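Local coordinates for Endoglucanase(Endo-1,4-beta-glucanase)protein (PDB 6R2J) that probably hydrolyses beta-1,4-glucosidic bonds of cellulose-like glucans, as a family 5 endoglucanase, and binds cellobiose, at residues K247-I255 and L273-W283. Numbering follows the deposited sequence. Where two conformers were deposited one is given.
Sequences KGFLGEYGI and LNDNCVPSAYW
Leu250 bridges Ser280 where strands 248-252 and 280-282 run parallel: Leu250 N gives a nearly straight bond to Pro279 O (2.8 Å), and Leu250 O takes Ala281 N. Further along, Trp283 N reaches Tyr253 O. On one side of the pair, the Phe249 ring lies along the neighbouring strand, CD1 near Pro279 CG and CZ 3.8 Å from Ala281 CB. Leu250 goes the other way, its CD2 meeting Leu273 CD1 (4.0 Å) on helix 260-276. That helix links the two strands in the beta-alpha-beta crossover from the seventh to the eighth strand of the family's TIM barrel, and Cys277 ends it in a Schellman motif. Tyr282 turns the edge of its ring to the face of Tyr253, planes at 87°, while Tyr253 O sits over a face of the Tyr282 ring. With CG anti to the backbone N (chi1 -174°), Tyr282 extends its OH to accept Ile255 N at 3.1 Å in an almost linear bond; its OH also bonds Leu294 O. A phenylalanine here would probably keep the T-shaped stack but leave Ile255 N and Leu294 O without their shared mate. One water joins Tyr253 OH to Ser280 OG, which also bonds His14. Toward the sugar-binding end, the Glu252 carboxylate lies beside the Trp283 indole, CD 3.6 Å from CE3 and the planes 28° apart, while Arg56 and Tyr208 hold its oxygens.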
ATOM      1  N   LYS A 247      -4.456  14.621  -0.309  1.00 12.07           N
ATOM      2  CA  LYS A 247      -3.151  14.063   0.036  0.59 11.46           C
ATOM      3  C   LYS A 247      -2.927  12.760  -0.717  1.00 11.56           C
ATOM      4  O   LYS A 247      -3.849  11.977  -0.904  1.00 12.01           O
ATOM      5  CB  LYS A 247      -3.006  13.787   1.537  0.59 11.01           C
ATOM      6  CG  LYS A 247      -3.188  14.998   2.441  0.59 12.26           C
ATOM      7  CD  LYS A 247      -3.549  14.548   3.853  0.59 13.69           C
ATOM      8  CE  LYS A 247      -4.935  13.862   3.942  0.59 14.16           C
ATOM      9  NZ  LYS A 247      -5.314  13.559   5.349  0.59 14.86           N
ATOM     10  N   GLY A 248      -1.679  12.520  -1.111  1.00 11.30           N
ATOM     11  CA  GLY A 248      -1.358  11.312  -1.851  1.00 11.34           C
ATOM     12  C   GLY A 248      -0.374  10.327  -1.237  1.00 10.28           C
ATOM     13  O   GLY A 248       0.394  10.653  -0.333  1.00 10.71           O
ATOM     14  N   PHE A 249      -0.346   9.125  -1.811  1.00 10.77           N
ATOM     15  CA  PHE A 249       0.499   8.021  -1.371  1.00  9.11           C
ATOM     16  C   PHE A 249       0.725   7.165  -2.617  1.00  8.71           C
ATOM     17  O   PHE A 249      -0.237   6.755  -3.281  1.00  9.47           O
ATOM     18  CB  PHE A 249      -0.179   7.272  -0.202  1.00  7.61           C
ATOM     19  CG  PHE A 249       0.544   6.018   0.238  1.00  6.93           C
ATOM     20  CD1 PHE A 249       1.934   5.995   0.394  1.00  8.14           C
ATOM     21  CD2 PHE A 249      -0.166   4.867   0.478  1.00  7.10           C
ATOM     22  CE1 PHE A 249       2.603   4.834   0.798  1.00  6.99           C
ATOM     23  CE2 PHE A 249       0.493   3.689   0.860  1.00  8.24           C
ATOM     24  CZ  PHE A 249       1.881   3.677   1.030  1.00  8.06           C
ATOM     25  N   LEU A 250       1.988   6.945  -2.979  1.00  7.45           N
ATOM     26  CA  LEU A 250       2.308   5.996  -4.045  1.00  8.30           C
ATOM     27  C   LEU A 250       2.596   4.629  -3.419  1.00  7.53           C
ATOM     28  O   LEU A 250       3.742   4.278  -3.115  1.00  8.32           O
ATOM     29  CB  LEU A 250       3.485   6.494  -4.864  1.00 10.54           C
ATOM     30  CG  LEU A 250       3.565   5.798  -6.215  1.00 12.72           C
ATOM     31  CD1 LEU A 250       2.467   6.283  -7.231  1.00 14.48           C
ATOM     32  CD2 LEU A 250       4.970   5.979  -6.772  1.00 11.92           C
ATOM     33  N   GLY A 251       1.530   3.850  -3.239  1.00  7.15           N
ATOM     34  CA  GLY A 251       1.583   2.647  -2.418  1.00  5.69           C
ATOM     35  C   GLY A 251       2.361   1.487  -2.988  1.00  5.85           C
ATOM     36  O   GLY A 251       2.657   0.530  -2.261  1.00  6.42           O
ATOM     37  N   GLU A 252       2.629   1.510  -4.277  1.00  6.62           N
ATOM     38  CA  GLU A 252       3.506   0.505  -4.845  1.00  5.90           C
ATOM     39  C   GLU A 252       4.250   1.051  -6.047  1.00  6.02           C
ATOM     40  O   GLU A 252       3.708   1.825  -6.829  1.00  6.33           O
ATOM     41  CB  GLU A 252       2.764  -0.690  -5.404  1.00  6.43           C
ATOM     42  CG  GLU A 252       2.070  -1.537  -4.384  1.00  7.12           C
ATOM     43  CD  GLU A 252       1.387  -2.713  -5.016  1.00  7.76           C
ATOM     44  OE1 GLU A 252       1.734  -3.042  -6.190  1.00  8.95           O
ATOM     45  OE2 GLU A 252       0.485  -3.273  -4.350  1.00  8.89           O
ATOM     46  N   TYR A 253       5.474   0.560  -6.214  1.00  7.65           N
ATOM     47  CA  TYR A 253       6.408   0.883  -7.281  1.00  7.07           C
ATOM     48  C   TYR A 253       7.570  -0.060  -6.982  1.00  7.80           C
ATOM     49  O   TYR A 253       7.824  -0.362  -5.812  1.00  8.29           O
ATOM     50  CB  TYR A 253       6.839   2.346  -7.245  1.00  8.66           C
ATOM     51  CG  TYR A 253       7.910   2.643  -6.247  1.00  8.64           C
ATOM     52  CD1 TYR A 253       7.582   2.928  -4.925  1.00  8.57           C
ATOM     53  CD2 TYR A 253       9.246   2.650  -6.624  1.00  8.52           C
ATOM     54  CE1 TYR A 253       8.527   3.209  -4.030  1.00  8.94           C
ATOM     55  CE2 TYR A 253      10.219   2.923  -5.707  1.00  9.30           C
ATOM     56  CZ  TYR A 253       9.869   3.186  -4.415  1.00  8.68           C
ATOM     57  OH  TYR A 253      10.879   3.456  -3.508  1.00 11.92           O
ATOM     58  N   GLY A 254       8.272  -0.555  -8.004  1.00  9.67           N
ATOM     59  CA  GLY A 254       9.396  -1.453  -7.788  1.00  8.77           C
ATOM     60  C   GLY A 254      10.120  -1.659  -9.094  1.00  8.00           C
ATOM     61  O   GLY A 254       9.592  -1.354 -10.165  1.00  8.56           O
ATOM     62  N   ILE A 255      11.345  -2.168  -8.989  1.00  8.80           N
ATOM     63  CA  ILE A 255      12.157  -2.357 -10.185  1.00  8.32           C
ATOM     64  C   ILE A 255      12.913  -3.669 -10.078  1.00  9.15           C
ATOM     65  O   ILE A 255      13.282  -4.124  -8.992  1.00  9.06           O
ATOM     66  CB  ILE A 255      13.178  -1.202 -10.421  1.00  9.89           C
ATOM     67  CG1 ILE A 255      14.179  -1.091  -9.269  1.00 10.67           C
ATOM     68  CG2 ILE A 255      12.516   0.133 -10.626  1.00  9.55           C
ATOM     69  CD1 ILE A 255      15.249  -0.003  -9.459  1.00 11.25           C
ATOM     70  N   LEU A 273       8.859  12.655  -5.896  1.00 10.48           N
ATOM     71  CA  LEU A 273       7.980  12.469  -4.752  1.00 10.11           C
ATOM     72  C   LEU A 273       8.393  13.346  -3.581  1.00 10.54           C
ATOM     73  O   LEU A 273       7.548  13.988  -2.952  1.00 10.19           O
ATOM     74  CB  LEU A 273       7.986  11.000  -4.378  1.00 10.42           C
ATOM     75  CG  LEU A 273       7.354  10.158  -5.476  1.00 10.75           C
ATOM     76  CD1 LEU A 273       7.171   8.757  -4.909  1.00  9.90           C
ATOM     77  CD2 LEU A 273       6.034  10.723  -5.953  1.00 11.10           C
ATOM     78  N   ASN A 274       9.692  13.404  -3.290  1.00 11.63           N
ATOM     79  CA  ASN A 274      10.175  14.249  -2.207  1.00 12.70           C
ATOM     80  C   ASN A 274       9.826  15.704  -2.454  1.00 13.49           C
ATOM     81  O   ASN A 274       9.411  16.407  -1.528  1.00 14.51           O
ATOM     82  CB  ASN A 274      11.689  14.119  -2.040  1.00 11.75           C
ATOM     83  CG  ASN A 274      12.083  13.059  -1.034  1.00 11.70           C
ATOM     84  OD1 ASN A 274      11.236  12.477  -0.369  1.00 11.78           O
ATOM     85  ND2 ASN A 274      13.372  12.804  -0.913  1.00 13.99           N
ATOM     86  N   ASP A 275       9.981  16.175  -3.706  1.00 13.84           N
ATOM     87  CA  ASP A 275       9.702  17.581  -4.003  1.00 14.46           C
ATOM     88  C   ASP A 275       8.253  17.947  -3.676  1.00 14.89           C
ATOM     89  O   ASP A 275       7.935  19.128  -3.459  1.00 16.01           O
ATOM     90  CB  ASP A 275       9.969  17.849  -5.481  1.00 14.42           C
ATOM     91  CG  ASP A 275      11.407  17.660  -5.850  1.00 14.33           C
ATOM     92  OD1 ASP A 275      12.285  17.770  -4.947  1.00 13.74           O
ATOM     93  OD2 ASP A 275      11.655  17.414  -7.061  1.00 16.19           O
ATOM     94  N   ASN A 276       7.360  16.947  -3.673  1.00 13.38           N
ATOM     95  CA  ASN A 276       5.950  17.132  -3.350  1.00 12.80           C
ATOM     96  C   ASN A 276       5.564  16.595  -1.966  1.00 13.51           C
ATOM     97  O   ASN A 276       4.387  16.704  -1.583  1.00 13.11           O
ATOM     98  CB  ASN A 276       5.076  16.460  -4.402  1.00 12.40           C
ATOM     99  CG  ASN A 276       5.177  17.130  -5.727  1.00 13.16           C
ATOM    100  OD1 ASN A 276       4.430  18.070  -6.012  1.00 14.24           O
ATOM    101  ND2 ASN A 276       6.135  16.676  -6.553  1.00 15.86           N
ATOM    102  N   CYS A 277       6.532  16.099  -1.191  1.00 13.60           N
ATOM    103  CA  CYS A 277       6.312  15.490   0.153  1.00 12.15           C
ATOM    104  C   CYS A 277       5.261  14.368   0.062  1.00  9.70           C
ATOM    105  O   CYS A 277       4.404  14.293   0.951  1.00  9.04           O
ATOM    106  CB  CYS A 277       5.859  16.524   1.181  1.00 13.84           C
ATOM    107  SG  CYS A 277       7.070  17.825   1.542  1.00 15.81           S
ATOM    108  N   VAL A 278       5.343  13.512  -0.963  1.00  9.52           N
ATOM    109  CA  VAL A 278       4.381  12.434  -1.207  1.00 10.12           C
ATOM    110  C   VAL A 278       5.058  11.115  -0.810  1.00 10.82           C
ATOM    111  O   VAL A 278       6.154  10.825  -1.319  1.00 10.50           O
ATOM    112  CB  VAL A 278       3.907  12.394  -2.669  1.00 11.22           C
ATOM    113  CG1 VAL A 278       3.264  11.072  -2.969  1.00 13.14           C
ATOM    114  CG2 VAL A 278       2.961  13.570  -2.932  1.00  9.23           C
ATOM    115  N   PRO A 279       4.493  10.363   0.134  1.00  9.96           N
ATOM    116  CA  PRO A 279       5.109   9.102   0.545  1.00  9.34           C
ATOM    117  C   PRO A 279       4.857   7.999  -0.480  1.00 10.29           C
ATOM    118  O   PRO A 279       4.058   8.127  -1.418  1.00 10.39           O
ATOM    119  CB  PRO A 279       4.449   8.812   1.895  1.00  9.27           C
ATOM    120  CG  PRO A 279       3.077   9.489   1.819  1.00  9.33           C
ATOM    121  CD  PRO A 279       3.277  10.699   0.911  1.00  9.57           C
ATOM    122  N   SER A 280       5.587   6.901  -0.292  1.00  9.57           N
ATOM    123  CA  SER A 280       5.589   5.798  -1.235  1.00  7.69           C
ATOM    124  C   SER A 280       5.915   4.526  -0.478  1.00  8.08           C
ATOM    125  O   SER A 280       6.448   4.571   0.628  1.00 10.13           O
ATOM    126  CB  SER A 280       6.675   5.993  -2.297  1.00  8.07           C
ATOM    127  OG  SER A 280       7.982   5.780  -1.758  1.00  6.85           O
ATOM    128  N   ALA A 281       5.627   3.384  -1.096  1.00  7.84           N
ATOM    129  CA  ALA A 281       6.024   2.093  -0.551  1.00  5.55           C
ATOM    130  C   ALA A 281       6.553   1.236  -1.689  1.00  5.49           C
ATOM    131  O   ALA A 281       5.869   1.024  -2.693  1.00  6.97           O
ATOM    132  CB  ALA A 281       4.861   1.412   0.191  1.00  6.66           C
ATOM    133  N   TYR A 282       7.804   0.807  -1.537  1.00  6.39           N
ATOM    134  CA  TYR A 282       8.449  -0.067  -2.492  1.00  6.57           C
ATOM    135  C   TYR A 282       7.820  -1.448  -2.456  1.00  7.19           C
ATOM    136  O   TYR A 282       7.523  -1.965  -1.388  1.00  8.26           O
ATOM    137  CB  TYR A 282       9.937  -0.201  -2.128  1.00  8.09           C
ATOM    138  CG  TYR A 282      10.683  -0.972  -3.179  1.00  8.30           C
ATOM    139  CD1 TYR A 282      11.186  -0.326  -4.266  1.00  8.07           C
ATOM    140  CD2 TYR A 282      10.824  -2.344  -3.111  1.00  8.31           C
ATOM    141  CE1 TYR A 282      11.833  -0.991  -5.232  1.00  7.69           C
ATOM    142  CE2 TYR A 282      11.432  -3.022  -4.093  1.00  7.46           C
ATOM    143  CZ  TYR A 282      11.939  -2.331  -5.162  1.00  7.58           C
ATOM    144  OH  TYR A 282      12.544  -2.973  -6.195  1.00  9.33           O
ATOM    145  N   TRP A 283       7.692  -2.077  -3.631  1.00  7.36           N
ATOM    146  CA  TRP A 283       7.231  -3.459  -3.761  1.00  7.86           C
ATOM    147  C   TRP A 283       8.377  -4.361  -4.214  1.00  7.77           C
ATOM    148  O   TRP A 283       8.766  -4.303  -5.388  1.00  8.20           O
ATOM    149  CB  TRP A 283       6.124  -3.515  -4.812  1.00  9.62           C
ATOM    150  CG  TRP A 283       5.532  -4.921  -4.867  1.00  9.83           C
ATOM    151  CD1 TRP A 283       5.950  -5.991  -5.639  1.00  9.75           C
ATOM    152  CD2 TRP A 283       4.439  -5.405  -4.079  1.00  9.31           C
ATOM    153  NE1 TRP A 283       5.179  -7.100  -5.358  1.00  8.97           N
ATOM    154  CE2 TRP A 283       4.249  -6.765  -4.408  1.00  9.70           C
ATOM    155  CE3 TRP A 283       3.611  -4.821  -3.118  1.00  8.41           C
ATOM    156  CZ2 TRP A 283       3.250  -7.532  -3.807  1.00 10.29           C
ATOM    157  CZ3 TRP A 283       2.628  -5.561  -2.569  1.00  8.48           C
ATOM    158  CH2 TRP A 283       2.463  -6.906  -2.885  1.00  9.55           C
TER
HETATM  159  O   HOH W   1       9.621   3.706  -0.961  1.00  8.84           O